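Local coordinates for choline kinase (Cryptosporidium parvum, PDB 3MES), which probably phosphorylates choline, and perhaps ethanolamine, at the expense of ATP with the help of magnesium, at residues B[203-208]-B[368-373]. Residues are numbered along the deposited sequence; the frame is centred on the assembly and turned at random.
Sequences YLWREE and HITWGL. With DME (decamethonium ion), chain K.
The CA atoms of R206 and L373, 5.8 Å apart, mark the closest backbone approach of segments 203-208 and 368-373, two helices that run roughly alongside each other, axes 9.2 Å apart at closest and crossing at 35°. At this point L373 points its CB toward the partner, and its CD1 lies 3.9 Å from R206 CA. A leucine suits the place because its branched end packs a methyl on the backbone and CB of R206, with F399 of helix 391-411 and I202 also against it. R206 offers its aliphatic CB, while the guanidinium turns away from helix 364-376, with Y203 CD2 over one of its faces, near the rim.

W205 makes the rest of the contact. With CG beside the backbone N (chi1 -70°), its indole reaches over to helix 364-376 and sets CZ3 3.3 Å from T370 CG2. T370 turns this methyl to the indole while its hydroxyl is satisfied by I366 O in its own helix. Farther along, W205 CH2 approaches W371 CZ3; their six-membered rings meet obliquely, planes at 47°.

W371 is held by NE1 bonding to N300 OD1 and by edge-to-face contacts with W374 and Y288. One indole face receives the trimethylammonium end of decamethonium, C17 lying 3.3 Å from CZ3. Electron-rich aromatic faces suit such a cation. W371 and W374 line this quaternary-ammonium pocket, consistent with a choline site, and W205 backs W371 from the second shell, opposite the ligand.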
ATOM      1  N   TYR B 203      -3.542  25.318 -23.556  1.00 22.36           N
ATOM      2  CA  TYR B 203      -3.893  26.531 -24.282  1.00 22.86           C
ATOM      3  C   TYR B 203      -4.094  27.685 -23.301  1.00 23.35           C
ATOM      4  O   TYR B 203      -3.622  28.802 -23.527  1.00 23.43           O
ATOM      5  CB  TYR B 203      -5.150  26.319 -25.131  1.00 22.66           C
ATOM      6  CG  TYR B 203      -5.035  25.189 -26.130  1.00 22.39           C
ATOM      7  CD1 TYR B 203      -6.103  24.333 -26.371  1.00 21.93           C
ATOM      8  CD2 TYR B 203      -3.852  24.969 -26.824  1.00 21.97           C
ATOM      9  CE1 TYR B 203      -5.996  23.296 -27.282  1.00 21.50           C
ATOM     10  CE2 TYR B 203      -3.736  23.938 -27.734  1.00 21.43           C
ATOM     11  CZ  TYR B 203      -4.808  23.104 -27.959  1.00 21.19           C
ATOM     12  OH  TYR B 203      -4.687  22.077 -28.866  1.00 20.47           O
ATOM     13  N   LEU B 204      -4.783  27.401 -22.203  1.00 23.79           N
ATOM     14  CA  LEU B 204      -5.037  28.406 -21.182  1.00 24.48           C
ATOM     15  C   LEU B 204      -3.732  28.956 -20.610  1.00 24.84           C
ATOM     16  O   LEU B 204      -3.564  30.167 -20.470  1.00 24.83           O
ATOM     17  CB  LEU B 204      -5.880  27.810 -20.055  1.00 24.47           C
ATOM     18  CG  LEU B 204      -6.821  28.777 -19.348  1.00 24.72           C
ATOM     19  CD1 LEU B 204      -8.014  29.066 -20.247  1.00 24.93           C
ATOM     20  CD2 LEU B 204      -7.273  28.204 -18.009  1.00 24.71           C
ATOM     21  N   TRP B 205      -2.809  28.060 -20.274  1.00 25.37           N
ATOM     22  CA  TRP B 205      -1.537  28.472 -19.687  1.00 25.93           C
ATOM     23  C   TRP B 205      -0.576  29.037 -20.729  1.00 26.38           C
ATOM     24  O   TRP B 205       0.319  29.817 -20.398  1.00 26.35           O
ATOM     25  CB  TRP B 205      -0.888  27.327 -18.905  1.00 25.78           C
ATOM     26  CG  TRP B 205      -1.620  26.987 -17.642  1.00 25.81           C
ATOM     27  CD1 TRP B 205      -2.663  27.675 -17.091  1.00 25.82           C
ATOM     28  CD2 TRP B 205      -1.342  25.899 -16.751  1.00 25.71           C
ATOM     29  NE1 TRP B 205      -3.064  27.072 -15.923  1.00 25.55           N
ATOM     30  CE2 TRP B 205      -2.268  25.981 -15.691  1.00 25.71           C
ATOM     31  CE3 TRP B 205      -0.405  24.860 -16.748  1.00 25.70           C
ATOM     32  CZ2 TRP B 205      -2.285  25.065 -14.639  1.00 25.55           C
ATOM     33  CZ3 TRP B 205      -0.425  23.950 -15.707  1.00 25.66           C
ATOM     34  CH2 TRP B 205      -1.358  24.060 -14.666  1.00 25.77           C
ATOM     35  N   ARG B 206      -0.765  28.652 -21.988  1.00 27.03           N
ATOM     36  CA  ARG B 206       0.031  29.214 -23.071  1.00 27.78           C
ATOM     37  C   ARG B 206      -0.185  30.719 -23.156  1.00 28.37           C
ATOM     38  O   ARG B 206       0.766  31.488 -23.287  1.00 28.34           O
ATOM     39  CB  ARG B 206      -0.331  28.569 -24.407  1.00 27.72           C
ATOM     40  CG  ARG B 206       0.361  29.209 -25.597  1.00 27.60           C
ATOM     41  CD  ARG B 206      -0.125  28.606 -26.901  1.00 27.78           C
ATOM     42  NE  ARG B 206      -1.570  28.745 -27.056  1.00 27.76           N
ATOM     43  CZ  ARG B 206      -2.266  28.222 -28.059  1.00 27.64           C
ATOM     44  NH1 ARG B 206      -1.650  27.523 -29.003  1.00 27.40           N
ATOM     45  NH2 ARG B 206      -3.579  28.397 -28.119  1.00 27.43           N
ATOM     46  N   GLU B 207      -1.446  31.131 -23.076  1.00 29.22           N
ATOM     47  CA  GLU B 207      -1.798  32.543 -23.144  1.00 30.17           C
ATOM     48  C   GLU B 207      -1.290  33.320 -21.932  1.00 30.75           C
ATOM     49  O   GLU B 207      -0.839  34.455 -22.067  1.00 30.82           O
ATOM     50  CB  GLU B 207      -3.309  32.717 -23.307  1.00 30.22           C
ATOM     51  CG  GLU B 207      -3.825  32.261 -24.661  1.00 30.54           C
ATOM     52  CD  GLU B 207      -3.049  32.878 -25.808  1.00 31.14           C
ATOM     53  OE1 GLU B 207      -2.666  34.063 -25.693  1.00 31.16           O
ATOM     54  OE2 GLU B 207      -2.822  32.182 -26.822  1.00 31.21           O
ATOM     55  N   GLU B 208      -1.356  32.712 -20.752  1.00 31.58           N
ATOM     56  CA  GLU B 208      -0.824  33.353 -19.554  1.00 32.46           C
ATOM     57  C   GLU B 208       0.679  33.588 -19.694  1.00 33.10           C
ATOM     58  O   GLU B 208       1.201  34.610 -19.253  1.00 33.16           O
ATOM     59  CB  GLU B 208      -1.129  32.529 -18.298  1.00 32.40           C
ATOM     60  CG  GLU B 208      -2.575  32.626 -17.822  1.00 32.60           C
ATOM     61  CD  GLU B 208      -2.810  31.924 -16.493  1.00 32.79           C
ATOM     62  OE1 GLU B 208      -3.968  31.553 -16.209  1.00 33.14           O
ATOM     63  OE2 GLU B 208      -1.839  31.740 -15.729  1.00 32.90           O
ATOM     64  N   HIS B 368       5.851  17.813 -19.805  1.00 17.02           N
ATOM     65  CA  HIS B 368       6.955  18.755 -19.997  1.00 17.00           C
ATOM     66  C   HIS B 368       6.477  20.107 -20.516  1.00 17.10           C
ATOM     67  O   HIS B 368       7.009  21.149 -20.138  1.00 17.22           O
ATOM     68  CB  HIS B 368       8.002  18.187 -20.959  1.00 16.92           C
ATOM     69  CG  HIS B 368       8.776  17.034 -20.402  1.00 16.73           C
ATOM     70  ND1 HIS B 368       9.391  17.075 -19.169  1.00 16.68           N
ATOM     71  CD2 HIS B 368       9.057  15.816 -20.922  1.00 16.35           C
ATOM     72  CE1 HIS B 368      10.006  15.927 -18.948  1.00 16.39           C
ATOM     73  NE2 HIS B 368       9.819  15.146 -19.996  1.00 16.01           N
ATOM     74  N   ILE B 369       5.486  20.090 -21.397  1.00 17.26           N
ATOM     75  CA  ILE B 369       4.972  21.329 -21.966  1.00 17.40           C
ATOM     76  C   ILE B 369       4.085  22.069 -20.972  1.00 17.51           C
ATOM     77  O   ILE B 369       4.188  23.284 -20.818  1.00 17.52           O
ATOM     78  CB  ILE B 369       4.197  21.076 -23.270  1.00 17.40           C
ATOM     79  CG1 ILE B 369       5.170  21.002 -24.451  1.00 17.67           C
ATOM     80  CG2 ILE B 369       3.171  22.176 -23.502  1.00 17.22           C
ATOM     81  CD1 ILE B 369       4.494  20.801 -25.791  1.00 17.69           C
ATOM     82  N   THR B 370       3.216  21.326 -20.297  1.00 17.72           N
ATOM     83  CA  THR B 370       2.299  21.910 -19.330  1.00 17.93           C
ATOM     84  C   THR B 370       3.052  22.661 -18.235  1.00 18.14           C
ATOM     85  O   THR B 370       2.842  23.852 -18.024  1.00 18.14           O
ATOM     86  CB  THR B 370       1.406  20.829 -18.685  1.00 17.89           C
ATOM     87  OG1 THR B 370       0.659  20.149 -19.705  1.00 17.75           O
ATOM     88  CG2 THR B 370       0.445  21.454 -17.685  1.00 17.55           C
ATOM     89  N   TRP B 371       3.939  21.961 -17.544  1.00 18.55           N
ATOM     90  CA  TRP B 371       4.645  22.560 -16.423  1.00 18.98           C
ATOM     91  C   TRP B 371       5.671  23.592 -16.877  1.00 19.33           C
ATOM     92  O   TRP B 371       6.074  24.461 -16.101  1.00 19.17           O
ATOM     93  CB  TRP B 371       5.274  21.481 -15.548  1.00 18.91           C
ATOM     94  CG  TRP B 371       4.241  20.629 -14.884  1.00 19.09           C
ATOM     95  CD1 TRP B 371       4.043  19.289 -15.055  1.00 18.90           C
ATOM     96  CD2 TRP B 371       3.241  21.068 -13.955  1.00 19.00           C
ATOM     97  NE1 TRP B 371       2.992  18.867 -14.280  1.00 18.99           N
ATOM     98  CE2 TRP B 371       2.482  19.938 -13.595  1.00 18.81           C
ATOM     99  CE3 TRP B 371       2.920  22.305 -13.389  1.00 18.83           C
ATOM    100  CZ2 TRP B 371       1.419  20.009 -12.696  1.00 18.98           C
ATOM    101  CZ3 TRP B 371       1.864  22.373 -12.495  1.00 19.06           C
ATOM    102  CH2 TRP B 371       1.127  21.231 -12.158  1.00 18.95           C
ATOM    103  N   GLY B 372       6.082  23.496 -18.138  1.00 19.73           N
ATOM    104  CA  GLY B 372       6.930  24.519 -18.735  1.00 20.24           C
ATOM    105  C   GLY B 372       6.183  25.839 -18.842  1.00 20.66           C
ATOM    106  O   GLY B 372       6.607  26.852 -18.287  1.00 20.77           O
ATOM    107  N   LEU B 373       5.064  25.825 -19.558  1.00 20.97           N
ATOM    108  CA  LEU B 373       4.239  27.018 -19.697  1.00 21.36           C
ATOM    109  C   LEU B 373       3.784  27.514 -18.329  1.00 21.72           C
ATOM    110  O   LEU B 373       3.750  28.717 -18.074  1.00 21.86           O
ATOM    111  CB  LEU B 373       3.024  26.729 -20.579  1.00 21.26           C
ATOM    112  CG  LEU B 373       3.307  26.189 -21.979  1.00 21.12           C
ATOM    113  CD1 LEU B 373       2.003  25.911 -22.715  1.00 20.72           C
ATOM    114  CD2 LEU B 373       4.184  27.157 -22.764  1.00 20.39           C
TER
HETATM  115  N1  DME K 427      10.287  22.649  -0.901  1.00 35.08           N
HETATM  116  C2  DME K 427      10.140  24.018  -1.422  1.00 34.56           C
HETATM  117  C3  DME K 427       9.057  24.049  -2.505  1.00 34.08           C
HETATM  118  C4  DME K 427       9.141  25.338  -3.331  1.00 33.74           C
HETATM  119  C5  DME K 427       8.022  25.410  -4.377  1.00 33.38           C
HETATM  120  C6  DME K 427       8.227  24.374  -5.489  1.00 32.78           C
HETATM  121  C7  DME K 427       8.469  25.048  -6.844  1.00 32.13           C
HETATM  122  C8  DME K 427       7.404  24.640  -7.865  1.00 31.75           C
HETATM  123  C9  DME K 427       7.857  23.444  -8.705  1.00 31.30           C
HETATM  124  C10 DME K 427       6.703  22.460  -8.918  1.00 30.85           C
HETATM  125  C11 DME K 427       6.794  21.797 -10.293  1.00 30.49           C
HETATM  126  N12 DME K 427       5.628  20.925 -10.511  1.00 30.30           N
HETATM  127  C13 DME K 427      11.704  22.377  -0.608  1.00 34.83           C
HETATM  128  C14 DME K 427       9.496  22.515   0.333  1.00 34.96           C
HETATM  129  C15 DME K 427       9.806  21.686  -1.906  1.00 34.87           C
HETATM  130  C16 DME K 427       5.545  19.918  -9.444  1.00 30.11           C
HETATM  131  C17 DME K 427       4.406  21.742 -10.507  1.00 29.74           C
HETATM  132  C18 DME K 427       5.776  20.242 -11.808  1.00 30.07           C